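Local coordinates for protein glycinin (Glycine max, PDB 1OD5) that probably serves as a seed storage protein, a hexameric 11S globulin and a source of sulfur-containing amino acids in seed meal, at residues A[12-17]-A[36-41]; A[347-352]-A[368-373]; A[390-395]-A[418-423]; A[397-402]-A[410-415]. One frame throughout, in Å; residues are numbered along the deposited sequence.

Interaction 1. Residues A[12-17]-A[36-41]; sequences NLNALE and HPELQC
The imidazole of H36 carries one of the two methyls of L16 on one of its faces. CD1 of L16 sits 4.1 Å from the ring centroid of H36, displaced toward the rim but still over the face, which makes a CH-pi contact. The other methyl, L16 CD2, leans on the nitrogen side of the same ring, 3.4 Å from H36 ND1. The second flat group is the carboxylate of E38, set at 75° to the side-chain amide of N14. Here the backbone amide makes the bond: N14 N donates to E38 OE1 at 3.0 Å, reaching that oxygen on its anti side, somewhat out of the carboxylate plane, with a bent N-H...O angle of 138°. The side chain of E38 folds at CB-CG (chi2 91°), and this turn brings its carboxylate to the loop. L16 CD1 also meets L39 CD1 at 3.6 Å, the two side chains running alongside one another from opposite ends, so one methyl group touches both ring and leucine.

H36 occupies the N-cap position of the helix, its ring steadied by a hydrogen bond from NE2 to D19. This is structural packing in which an N-terminal loop is laid along the first turn of a short helix, itself tied back by the disulfide C41-C8. Beyond the contact, L13 and L16 make backbone hydrogen bonds with V410 in strand 409-416 and L420 in strand 420-423, while L39 and E38 rest on V422, so loop and helix together lie against the second cupin domain.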
loop_
_atom_site.group_PDB
_atom_site.type_symbol
_atom_site.label_atom_id
_atom_site.label_comp_id
_atom_site.label_asym_id
_atom_site.label_seq_id
_atom_site.Cartn_x
_atom_site.Cartn_y
_atom_site.Cartn_z
ATOM N N ASN A 12 8.515 -33.521 21.882
ATOM C CA ASN A 12 9.821 -33.962 21.479
ATOM C C ASN A 12 10.073 -33.475 20.043
ATOM O O ASN A 12 9.164 -33.364 19.213
ATOM C CB ASN A 12 9.892 -35.470 21.563
ATOM C CG ASN A 12 11.314 -35.897 21.318
ATOM O OD1 ASN A 12 12.204 -35.536 22.092
ATOM N ND2 ASN A 12 11.584 -36.611 20.222
ATOM N N LEU A 13 11.334 -33.173 19.742
ATOM C CA LEU A 13 11.706 -32.699 18.423
ATOM C C LEU A 13 12.875 -33.542 17.974
ATOM O O LEU A 13 13.755 -33.828 18.777
ATOM C CB LEU A 13 12.092 -31.243 18.573
ATOM C CG LEU A 13 11.519 -30.047 17.841
ATOM C CD1 LEU A 13 10.005 -30.030 17.820
ATOM C CD2 LEU A 13 12.066 -28.817 18.572
ATOM N N ASN A 14 12.947 -33.941 16.717
ATOM C CA ASN A 14 14.065 -34.751 16.253
ATOM C C ASN A 14 14.914 -34.108 15.171
ATOM O O ASN A 14 14.407 -33.331 14.366
ATOM C CB ASN A 14 13.601 -36.082 15.651
ATOM C CG ASN A 14 13.092 -37.121 16.638
ATOM O OD1 ASN A 14 11.889 -37.225 16.861
ATOM N ND2 ASN A 14 13.970 -37.908 17.257
ATOM N N ALA A 15 16.202 -34.482 15.079
ATOM C CA ALA A 15 17.077 -33.961 14.047
ATOM C C ALA A 15 16.831 -34.932 12.913
ATOM O O ALA A 15 17.102 -36.128 13.030
ATOM C CB ALA A 15 18.526 -34.039 14.481
ATOM N N LEU A 16 16.294 -34.441 11.806
ATOM C CA LEU A 16 15.964 -35.243 10.647
ATOM C C LEU A 16 16.912 -35.351 9.467
ATOM O O LEU A 16 17.568 -34.394 9.043
ATOM C CB LEU A 16 14.609 -34.768 10.121
ATOM C CG LEU A 16 13.481 -34.643 11.140
ATOM C CD1 LEU A 16 12.267 -34.013 10.480
ATOM C CD2 LEU A 16 13.148 -36.026 11.695
ATOM N N GLU A 17 16.935 -36.552 8.872
ATOM C CA GLU A 17 17.766 -36.811 7.708
ATOM C C GLU A 17 16.858 -37.187 6.547
ATOM O O GLU A 17 15.671 -37.416 6.766
ATOM C CB GLU A 17 18.779 -37.921 8.058
ATOM C CG GLU A 17 19.755 -37.382 9.090
ATOM C CD GLU A 17 21.190 -37.907 9.081
ATOM O OE1 GLU A 17 21.786 -38.096 8.002
ATOM O OE2 GLU A 17 21.728 -38.078 10.181
ATOM N N HIS A 36 6.506 -36.179 8.810
ATOM C CA HIS A 36 7.141 -36.085 10.112
ATOM C C HIS A 36 6.375 -35.028 10.896
ATOM O O HIS A 36 6.005 -34.013 10.313
ATOM C CB HIS A 36 8.588 -35.629 10.030
ATOM C CG HIS A 36 9.585 -36.679 9.594
ATOM N ND1 HIS A 36 10.384 -37.440 10.335
ATOM C CD2 HIS A 36 9.880 -36.983 8.291
ATOM C CE1 HIS A 36 11.136 -38.172 9.544
ATOM N NE2 HIS A 36 10.820 -37.886 8.310
ATOM N N PRO A 37 6.047 -35.205 12.177
ATOM C CA PRO A 37 5.299 -34.264 12.990
ATOM C C PRO A 37 5.880 -32.837 13.017
ATOM O O PRO A 37 5.133 -31.866 13.009
ATOM C CB PRO A 37 5.288 -34.915 14.356
ATOM C CG PRO A 37 5.433 -36.369 14.071
ATOM C CD PRO A 37 6.492 -36.315 13.022
ATOM N N GLU A 38 7.209 -32.732 13.072
ATOM C CA GLU A 38 7.929 -31.473 13.104
ATOM C C GLU A 38 7.673 -30.718 11.819
ATOM O O GLU A 38 7.306 -29.565 11.897
ATOM C CB GLU A 38 9.416 -31.664 13.204
ATOM C CG GLU A 38 9.828 -32.473 14.405
ATOM C CD GLU A 38 9.936 -33.984 14.186
ATOM O OE1 GLU A 38 10.598 -34.646 14.975
ATOM O OE2 GLU A 38 9.388 -34.519 13.234
ATOM N N LEU A 39 7.816 -31.371 10.662
ATOM C CA LEU A 39 7.605 -30.801 9.361
ATOM C C LEU A 39 6.169 -30.398 9.179
ATOM O O LEU A 39 5.886 -29.396 8.514
ATOM C CB LEU A 39 8.018 -31.817 8.309
ATOM C CG LEU A 39 9.392 -31.617 7.675
ATOM C CD1 LEU A 39 10.384 -31.414 8.754
ATOM C CD2 LEU A 39 9.833 -32.799 6.863
ATOM N N GLN A 40 5.237 -31.141 9.790
ATOM C CA GLN A 40 3.825 -30.815 9.685
ATOM C C GLN A 40 3.408 -29.617 10.508
ATOM O O GLN A 40 2.424 -28.940 10.234
ATOM C CB GLN A 40 2.981 -31.981 10.110
ATOM C CG GLN A 40 2.944 -33.047 9.037
ATOM C CD GLN A 40 1.912 -34.073 9.451
ATOM O OE1 GLN A 40 0.725 -33.861 9.202
ATOM N NE2 GLN A 40 2.299 -35.167 10.120
ATOM N N CYS A 41 4.153 -29.358 11.562
ATOM C CA CYS A 41 3.899 -28.222 12.428
ATOM C C CYS A 41 4.263 -26.946 11.669
ATOM O O CYS A 41 3.476 -26.011 11.637
ATOM C CB CYS A 41 4.748 -28.428 13.640
ATOM S SG CYS A 41 4.887 -27.037 14.754
#

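Interaction 2. Residues A[347-352]-A[368-373]; sequences AGRIST and AQYVVL
R349 and V372 make the dense part of this contact. CG2 of V372 stands over the centre of the guanidinium of R349, 3.7 Å from CZ, and their backbones are joined both ways, R349 N to V372 O at 2.8 Å and V372 N to R349 O in a nearly straight bond (172°). The R349 side chain begins with CG between the backbone N and the carbonyl carbon (chi1 58°), then runs extended, which carries the guanidinium along the sheet to V372 and brings NH2 near the edge of the Y370 ring. R349 NH2 is also hydrogen-bonded to A335 O, and water 1, in the guanidinium plane, accepts from R349 NH2 at 2.7 Å while donating to Y370 O.

The two strands are antiparallel neighbours in one sheet of the C-terminal cupin beta-barrel, with a classic beta bulge at A347 and G348 formed against strand 342-344. On the face carrying I350 and V371, CG1 of I350 packs on CB of V371 at 3.8 Å, and Y379 of strand 378-384 touches both. The side chain of V371 is about 5 Å from the bound magnesium ion.

Looser and more polar is the far end, where T352 is partly exposed. Q369 NE2 donates to T352 OG1 at 3.1 Å in a straight bond (179°) lying in the amide plane, while the amide oxygen of Q369 takes K444 NZ. E323 of a neighbouring subunit packs against T352 and receives a weak bond from Q369.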
loop_
_atom_site.group_PDB
_atom_site.type_symbol
_atom_site.label_atom_id
_atom_site.label_comp_id
_atom_site.label_asym_id
_atom_site.label_seq_id
_atom_site.Cartn_x
_atom_site.Cartn_y
_atom_site.Cartn_z
ATOM N N ALA A 347 33.089 -14.786 18.317
ATOM C CA ALA A 347 31.983 -15.720 18.438
ATOM C C ALA A 347 31.334 -16.197 17.149
ATOM O O ALA A 347 31.007 -17.379 17.054
ATOM C CB ALA A 347 30.918 -15.098 19.307
ATOM N N GLY A 348 31.144 -15.323 16.149
ATOM C CA GLY A 348 30.544 -15.706 14.877
ATOM C C GLY A 348 29.802 -14.564 14.185
ATOM O O GLY A 348 29.921 -13.403 14.581
ATOM N N ARG A 349 28.983 -14.853 13.180
ATOM C CA ARG A 349 28.252 -13.820 12.476
ATOM C C ARG A 349 26.853 -14.275 12.085
ATOM O O ARG A 349 26.597 -15.472 12.068
ATOM C CB ARG A 349 29.027 -13.452 11.238
ATOM C CG ARG A 349 29.278 -14.639 10.304
ATOM C CD ARG A 349 30.108 -14.086 9.197
ATOM N NE ARG A 349 30.696 -15.024 8.273
ATOM C CZ ARG A 349 30.028 -15.578 7.272
ATOM N NH1 ARG A 349 30.702 -16.382 6.484
ATOM N NH2 ARG A 349 28.728 -15.413 7.051
ATOM N N ILE A 350 25.905 -13.373 11.773
ATOM C CA ILE A 350 24.528 -13.694 11.363
ATOM C C ILE A 350 24.139 -12.789 10.197
ATOM O O ILE A 350 24.395 -11.594 10.250
ATOM C CB ILE A 350 23.519 -13.464 12.529
ATOM C CG1 ILE A 350 23.838 -14.405 13.664
ATOM C CG2 ILE A 350 22.070 -13.714 12.071
ATOM C CD1 ILE A 350 23.236 -13.913 14.975
ATOM N N SER A 351 23.588 -13.277 9.108
ATOM C CA SER A 351 23.169 -12.408 8.035
ATOM C C SER A 351 21.705 -12.662 7.858
ATOM O O SER A 351 21.259 -13.791 8.026
ATOM C CB SER A 351 23.808 -12.744 6.753
ATOM O OG SER A 351 25.176 -12.717 7.057
ATOM N N THR A 352 20.921 -11.661 7.475
ATOM C CA THR A 352 19.502 -11.841 7.284
ATOM C C THR A 352 19.188 -11.487 5.849
ATOM O O THR A 352 19.693 -10.493 5.313
ATOM C CB THR A 352 18.704 -10.914 8.187
ATOM O OG1 THR A 352 19.219 -11.156 9.475
ATOM C CG2 THR A 352 17.184 -11.121 8.137
ATOM N N ALA A 368 15.200 -15.709 5.384
ATOM C CA ALA A 368 16.212 -16.632 5.882
ATOM C C ALA A 368 17.325 -15.903 6.583
ATOM O O ALA A 368 17.370 -14.685 6.586
ATOM C CB ALA A 368 16.913 -17.411 4.772
ATOM N N GLN A 369 18.153 -16.696 7.260
ATOM C CA GLN A 369 19.336 -16.242 7.970
ATOM C C GLN A 369 20.397 -17.308 7.689
ATOM O O GLN A 369 20.119 -18.430 7.239
ATOM C CB GLN A 369 19.153 -16.146 9.478
ATOM C CG GLN A 369 18.295 -14.965 9.767
ATOM C CD GLN A 369 18.190 -14.605 11.224
ATOM O OE1 GLN A 369 17.891 -15.454 12.044
ATOM N NE2 GLN A 369 18.429 -13.347 11.594
ATOM N N TYR A 370 21.640 -16.886 7.834
ATOM C CA TYR A 370 22.792 -17.732 7.647
ATOM C C TYR A 370 23.645 -17.418 8.840
ATOM O O TYR A 370 24.016 -16.253 8.999
ATOM C CB TYR A 370 23.577 -17.376 6.458
ATOM C CG TYR A 370 24.542 -18.494 6.168
ATOM C CD1 TYR A 370 25.882 -18.408 6.547
ATOM C CD2 TYR A 370 24.047 -19.643 5.546
ATOM C CE1 TYR A 370 26.730 -19.486 6.317
ATOM C CE2 TYR A 370 24.893 -20.722 5.316
ATOM C CZ TYR A 370 26.227 -20.635 5.706
ATOM O OH TYR A 370 27.041 -21.733 5.523
ATOM N N VAL A 371 23.937 -18.370 9.738
ATOM C CA VAL A 371 24.762 -18.015 10.866
ATOM C C VAL A 371 25.933 -18.958 10.910
ATOM O O VAL A 371 25.919 -20.062 10.369
ATOM C CB VAL A 371 23.874 -17.918 12.255
ATOM C CG1 VAL A 371 22.440 -18.358 12.016
ATOM C CG2 VAL A 371 24.550 -18.619 13.403
ATOM N N VAL A 372 27.019 -18.362 11.393
ATOM C CA VAL A 372 28.298 -19.014 11.513
ATOM C C VAL A 372 28.779 -18.793 12.904
ATOM O O VAL A 372 28.940 -17.666 13.329
ATOM C CB VAL A 372 29.380 -18.430 10.576
ATOM C CG1 VAL A 372 30.705 -19.133 10.866
ATOM C CG2 VAL A 372 29.009 -18.631 9.120
ATOM N N LEU A 373 29.032 -19.870 13.624
ATOM C CA LEU A 373 29.529 -19.770 14.974
ATOM C C LEU A 373 30.911 -20.381 14.919
ATOM O O LEU A 373 31.211 -21.343 14.203
ATOM C CB LEU A 373 28.646 -20.540 15.922
ATOM C CG LEU A 373 27.308 -19.973 16.193
ATOM C CD1 LEU A 373 26.533 -20.960 17.047
ATOM C CD2 LEU A 373 27.454 -18.657 16.907
HETATM O O HOH W 1 26.527 -14.567 8.454
#

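Interaction 3. Residues A[390-395]-A[418-423]; sequences VIYVTR and GQLLVV
One valine torsion and one leucine torsion set this contact: V390 CG1 stands anti to its own N (chi1 176°), and L420 CG does the same (chi1 -168°), which sends L420 CD2 onto V390 CG1 at 3.5 Å. The same leucine methyl lies near the plane of the Y392 ring, at its edge, 4.0 Å from Y392 CD1, so it touches both valine and tyrosine on one face of the sheet. The pairing is an antiparallel strand couple of the cupin beta-barrel, with strand 420-423 outermost within this chain in its sheet.

Backbone bonds carry the register. I391 and L421 exchange a reciprocal pair, I391 N to L421 O and L421 N to I391 O, each 3.0 Å. The pairing continues past the strand end: V393 N donates to Q419 O, and G418 N returns to V393 O at 2.9 Å. G418 turns the chain at positive phi (84°), a backbone shape that calls for glycine because a CB would be jammed against the preceding carbonyl oxygen.

On the opposite face I391 CD1 meets V423 CG2 at 3.9 Å, while the strand is also packed by Y440 and V442; the side chain of I391 is about 4 Å from the magnesium ion bound at H382 and E431. The V390 face is covered instead by W32, L39 and V44 from the N-terminal part of the chain, so the sheet has a barrel side and a side facing the other cupin half. At its far end, the Y392 hydroxyl oxygen rests 3.5 Å from G418 CA.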
loop_
_atom_site.group_PDB
_atom_site.type_symbol
_atom_site.label_atom_id
_atom_site.label_comp_id
_atom_site.label_asym_id
_atom_site.label_seq_id
_atom_site.Cartn_x
_atom_site.Cartn_y
_atom_site.Cartn_z
ATOM N N VAL A 390 13.209 -23.550 10.055
ATOM C CA VAL A 390 13.845 -24.795 9.714
ATOM C C VAL A 390 15.332 -24.558 9.511
ATOM O O VAL A 390 15.760 -23.882 8.582
ATOM C CB VAL A 390 13.231 -25.368 8.413
ATOM C CG1 VAL A 390 13.943 -26.623 7.966
ATOM C CG2 VAL A 390 11.791 -25.747 8.667
ATOM N N ILE A 391 16.114 -25.108 10.423
ATOM C CA ILE A 391 17.563 -25.051 10.443
ATOM C C ILE A 391 18.103 -26.218 9.623
ATOM O O ILE A 391 17.562 -27.316 9.670
ATOM C CB ILE A 391 18.040 -25.161 11.919
ATOM C CG1 ILE A 391 17.695 -23.931 12.712
ATOM C CG2 ILE A 391 19.539 -25.361 11.962
ATOM C CD1 ILE A 391 17.992 -24.106 14.216
ATOM N N TYR A 392 19.141 -26.027 8.828
ATOM C CA TYR A 392 19.764 -27.094 8.078
ATOM C C TYR A 392 21.252 -26.857 8.301
ATOM O O TYR A 392 21.750 -25.815 7.882
ATOM C CB TYR A 392 19.442 -27.004 6.596
ATOM C CG TYR A 392 20.249 -28.031 5.828
ATOM C CD1 TYR A 392 19.805 -29.356 5.772
ATOM C CD2 TYR A 392 21.443 -27.661 5.204
ATOM C CE1 TYR A 392 20.561 -30.320 5.094
ATOM C CE2 TYR A 392 22.197 -28.618 4.531
ATOM C CZ TYR A 392 21.755 -29.943 4.480
ATOM O OH TYR A 392 22.513 -30.895 3.819
ATOM N N VAL A 393 22.029 -27.749 8.921
ATOM C CA VAL A 393 23.438 -27.488 9.145
ATOM C C VAL A 393 24.251 -27.760 7.901
ATOM O O VAL A 393 24.277 -28.851 7.356
ATOM C CB VAL A 393 23.898 -28.336 10.352
ATOM C CG1 VAL A 393 25.346 -28.014 10.680
ATOM C CG2 VAL A 393 23.044 -28.005 11.586
ATOM N N THR A 394 24.939 -26.732 7.421
ATOM C CA THR A 394 25.743 -26.836 6.185
ATOM C C THR A 394 27.211 -27.225 6.374
ATOM O O THR A 394 27.885 -27.689 5.441
ATOM C CB THR A 394 25.648 -25.453 5.414
ATOM O OG1 THR A 394 26.112 -24.475 6.344
ATOM C CG2 THR A 394 24.239 -25.044 4.970
ATOM N N ARG A 395 27.665 -27.045 7.616
ATOM C CA ARG A 395 29.044 -27.328 7.949
ATOM C C ARG A 395 29.179 -27.380 9.451
ATOM O O ARG A 395 28.437 -26.711 10.164
ATOM C CB ARG A 395 29.914 -26.215 7.394
ATOM C CG ARG A 395 31.400 -26.498 7.169
ATOM C CD ARG A 395 32.326 -26.103 8.329
ATOM N NE ARG A 395 32.391 -24.669 8.548
ATOM C CZ ARG A 395 32.686 -24.169 9.758
ATOM N NH1 ARG A 395 32.932 -24.974 10.786
ATOM N NH2 ARG A 395 32.710 -22.847 9.980
ATOM N N GLY A 418 24.211 -31.710 7.350
ATOM C CA GLY A 418 23.231 -32.610 6.748
ATOM C C GLY A 418 21.950 -32.762 7.548
ATOM O O GLY A 418 20.922 -33.180 7.025
ATOM N N GLN A 419 21.962 -32.392 8.816
ATOM C CA GLN A 419 20.781 -32.527 9.637
ATOM C C GLN A 419 19.889 -31.303 9.582
ATOM O O GLN A 419 20.371 -30.170 9.486
ATOM C CB GLN A 419 21.179 -32.777 11.088
ATOM C CG GLN A 419 22.045 -34.019 11.195
ATOM C CD GLN A 419 22.193 -34.560 12.603
ATOM O OE1 GLN A 419 22.434 -33.844 13.575
ATOM N NE2 GLN A 419 22.010 -35.870 12.716
ATOM N N LEU A 420 18.593 -31.595 9.745
ATOM C CA LEU A 420 17.502 -30.628 9.711
ATOM C C LEU A 420 16.788 -30.514 11.069
ATOM O O LEU A 420 16.532 -31.564 11.651
ATOM C CB LEU A 420 16.661 -31.165 8.589
ATOM C CG LEU A 420 15.503 -30.569 7.823
ATOM C CD1 LEU A 420 14.294 -30.399 8.734
ATOM C CD2 LEU A 420 16.037 -29.348 7.104
ATOM N N LEU A 421 16.501 -29.344 11.674
ATOM C CA LEU A 421 15.790 -29.237 12.943
ATOM C C LEU A 421 14.740 -28.146 12.832
ATOM O O LEU A 421 15.033 -27.017 12.460
ATOM C CB LEU A 421 16.711 -28.869 14.102
ATOM C CG LEU A 421 16.114 -28.534 15.478
ATOM C CD1 LEU A 421 15.476 -29.739 16.143
ATOM C CD2 LEU A 421 17.230 -28.120 16.393
ATOM N N VAL A 422 13.498 -28.424 13.211
ATOM C CA VAL A 422 12.434 -27.453 13.117
ATOM C C VAL A 422 12.293 -26.700 14.403
ATOM O O VAL A 422 12.131 -27.315 15.452
ATOM C CB VAL A 422 11.141 -28.178 12.783
ATOM C CG1 VAL A 422 9.920 -27.273 12.895
ATOM C CG2 VAL A 422 11.259 -28.673 11.353
ATOM N N VAL A 423 12.395 -25.380 14.429
ATOM C CA VAL A 423 12.188 -24.728 15.709
ATOM C C VAL A 423 10.909 -23.957 15.510
ATOM O O VAL A 423 10.904 -23.012 14.725
ATOM C CB VAL A 423 13.343 -23.806 16.029
ATOM C CG1 VAL A 423 13.030 -23.032 17.317
ATOM C CG2 VAL A 423 14.620 -24.641 16.129
#

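Interaction 4. Residues A[397-402]-A[410-415]; sequences KGRVRV and VFDGEL
Charge comes first on the face bearing R399 and D412. R399 takes hold of D412 side-on with NE and NH2, both directed to the single oxygen D412 OD1, at 3.2 Å from NE and 3.0 Å from NH2; guanidinium and carboxylate planes stand 83° apart. The third nitrogen, R399 NH1, donates almost straight (168°) to E414 OE2 at 3.2 Å, close to the guanidinium plane. A bend at chi2 (71°) swings the guanidinium across G413 CA, which lies over one of its faces, and thus between the two acids. E414 OE1 in turn accepts K397 NZ at 2.7 Å, from above the carboxylate plane. R401 runs alongside D412 and makes a cation-pi contact with F211 of a neighbouring subunit.

Main-chain bonds make the beta hairpin. G398 and L415 bond reciprocally, as do V400 and G413, and V402 N gives to F411 O; the return bond from F411 N is weak. V400 O also approaches the edge of the F411 ring. A classic beta bulge sets V410 and F411 opposite V402.

Apolar groups fill the other face. V400 CG2 touches L415 CD1 at 3.7 Å, and V402 CG2 meets F411 CB at 3.8 Å; L421 covers V400, F411 and L415.

The hairpin is therefore amphipathic: its buried face joins the cupin barrel interior, and its outer face carries an alternating network of four charged groups whose opposite signs would largely offset one another.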
loop_
_atom_site.group_PDB
_atom_site.type_symbol
_atom_site.label_atom_id
_atom_site.label_comp_id
_atom_site.label_asym_id
_atom_site.label_seq_id
_atom_site.Cartn_x
_atom_site.Cartn_y
_atom_site.Cartn_z
ATOM N N LYS A 397 29.421 -28.729 13.519
ATOM C CA LYS A 397 28.672 -29.368 14.557
ATOM C C LYS A 397 28.517 -28.462 15.754
ATOM O O LYS A 397 29.454 -27.769 16.122
ATOM C CB LYS A 397 29.427 -30.666 14.951
ATOM C CG LYS A 397 28.951 -31.428 16.184
ATOM C CD LYS A 397 29.556 -32.832 16.211
ATOM C CE LYS A 397 29.016 -33.665 17.382
ATOM N NZ LYS A 397 29.615 -33.250 18.642
ATOM N N GLY A 398 27.376 -28.542 16.419
ATOM C CA GLY A 398 27.144 -27.739 17.585
ATOM C C GLY A 398 26.074 -28.329 18.456
ATOM O O GLY A 398 25.354 -29.218 18.063
ATOM N N ARG A 399 25.912 -27.770 19.629
ATOM C CA ARG A 399 24.942 -28.206 20.596
ATOM C C ARG A 399 23.726 -27.299 20.515
ATOM O O ARG A 399 23.800 -26.130 20.899
ATOM C CB ARG A 399 25.630 -28.114 21.940
ATOM C CG ARG A 399 24.817 -28.581 23.108
ATOM C CD ARG A 399 24.649 -30.075 23.073
ATOM N NE ARG A 399 23.861 -30.511 24.206
ATOM C CZ ARG A 399 24.109 -31.675 24.814
ATOM N NH1 ARG A 399 25.095 -32.501 24.426
ATOM N NH2 ARG A 399 23.294 -32.036 25.799
ATOM N N VAL A 400 22.584 -27.796 20.053
ATOM C CA VAL A 400 21.382 -26.999 19.951
ATOM C C VAL A 400 20.388 -27.381 21.029
ATOM O O VAL A 400 20.206 -28.571 21.301
ATOM C CB VAL A 400 20.805 -27.226 18.565
ATOM C CG1 VAL A 400 19.590 -26.365 18.409
ATOM C CG2 VAL A 400 21.817 -26.877 17.482
ATOM N N ARG A 401 19.706 -26.378 21.589
ATOM C CA ARG A 401 18.695 -26.512 22.627
ATOM C C ARG A 401 17.448 -25.736 22.283
ATOM O O ARG A 401 17.581 -24.558 21.988
ATOM C CB ARG A 401 19.201 -25.985 23.947
ATOM C CG ARG A 401 19.866 -27.086 24.704
ATOM C CD ARG A 401 20.897 -26.641 25.702
ATOM N NE ARG A 401 22.082 -26.247 24.982
ATOM C CZ ARG A 401 23.304 -26.378 25.496
ATOM N NH1 ARG A 401 24.349 -25.968 24.755
ATOM N NH2 ARG A 401 23.493 -26.919 26.702
ATOM N N VAL A 402 16.246 -26.321 22.352
ATOM C CA VAL A 402 14.958 -25.709 22.035
ATOM C C VAL A 402 14.052 -25.938 23.234
ATOM O O VAL A 402 13.934 -27.082 23.662
ATOM C CB VAL A 402 14.333 -26.390 20.836
ATOM C CG1 VAL A 402 13.131 -25.602 20.424
ATOM C CG2 VAL A 402 15.331 -26.527 19.707
ATOM N N VAL A 410 12.441 -29.582 24.552
ATOM C CA VAL A 410 11.983 -30.536 23.544
ATOM C C VAL A 410 13.111 -31.046 22.647
ATOM O O VAL A 410 12.904 -32.020 21.919
ATOM C CB VAL A 410 10.870 -29.939 22.628
ATOM C CG1 VAL A 410 9.653 -29.603 23.448
ATOM C CG2 VAL A 410 11.314 -28.632 22.002
ATOM N N PHE A 411 14.266 -30.371 22.573
ATOM C CA PHE A 411 15.440 -30.843 21.817
ATOM C C PHE A 411 16.646 -30.388 22.613
ATOM O O PHE A 411 16.655 -29.256 23.089
ATOM C CB PHE A 411 15.623 -30.254 20.419
ATOM C CG PHE A 411 16.777 -30.887 19.639
ATOM C CD1 PHE A 411 18.040 -30.289 19.610
ATOM C CD2 PHE A 411 16.571 -32.072 18.940
ATOM C CE1 PHE A 411 19.077 -30.862 18.891
ATOM C CE2 PHE A 411 17.621 -32.638 18.222
ATOM C CZ PHE A 411 18.870 -32.036 18.190
ATOM N N ASP A 412 17.655 -31.238 22.866
ATOM C CA ASP A 412 18.854 -30.845 23.600
ATOM C C ASP A 412 19.958 -31.798 23.188
ATOM O O ASP A 412 20.197 -32.803 23.831
ATOM C CB ASP A 412 18.691 -30.913 25.150
ATOM C CG ASP A 412 19.871 -30.390 25.984
ATOM O OD1 ASP A 412 20.962 -30.198 25.454
ATOM O OD2 ASP A 412 19.717 -30.162 27.193
ATOM N N GLY A 413 20.687 -31.503 22.119
ATOM C CA GLY A 413 21.765 -32.377 21.685
ATOM C C GLY A 413 22.551 -31.769 20.537
ATOM O O GLY A 413 22.346 -30.602 20.215
ATOM N N GLU A 414 23.440 -32.561 19.922
ATOM C CA GLU A 414 24.236 -32.082 18.814
ATOM C C GLU A 414 23.449 -32.176 17.537
ATOM O O GLU A 414 22.594 -33.039 17.345
ATOM C CB GLU A 414 25.484 -32.896 18.553
ATOM C CG GLU A 414 26.352 -33.278 19.748
ATOM C CD GLU A 414 27.070 -32.203 20.567
ATOM O OE1 GLU A 414 27.973 -31.555 20.043
ATOM O OE2 GLU A 414 26.754 -32.041 21.752
ATOM N N LEU A 415 23.768 -31.228 16.679
ATOM C CA LEU A 415 23.212 -31.132 15.349
ATOM C C LEU A 415 24.486 -31.063 14.533
ATOM O O LEU A 415 25.394 -30.303 14.870
ATOM C CB LEU A 415 22.457 -29.864 15.127
ATOM C CG LEU A 415 20.964 -29.882 14.920
ATOM C CD1 LEU A 415 20.571 -28.522 14.368
ATOM C CD2 LEU A 415 20.546 -30.963 13.932
#

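Interactions 2 and 3 are buried and belong to one sheet of the C-terminal cupin barrel, where interaction 3 pairs one of its two outermost strands, 420-423; Y370 of the one and T394 of the other meet through their hydroxyls. Interaction 4 is the partly buried hairpin inserted in sequence between the two strands of interaction 3, and packs on it through L421, V400 and F411. Its salt-bridge network contrasts with the mainly apolar and backbone chemistry of interaction 3. Interaction 1, from the N-terminal cupin region, is a loop-helix contact that touches interactions 3 and 4 yet stays about 16 Å, nearest atoms, from interaction 2.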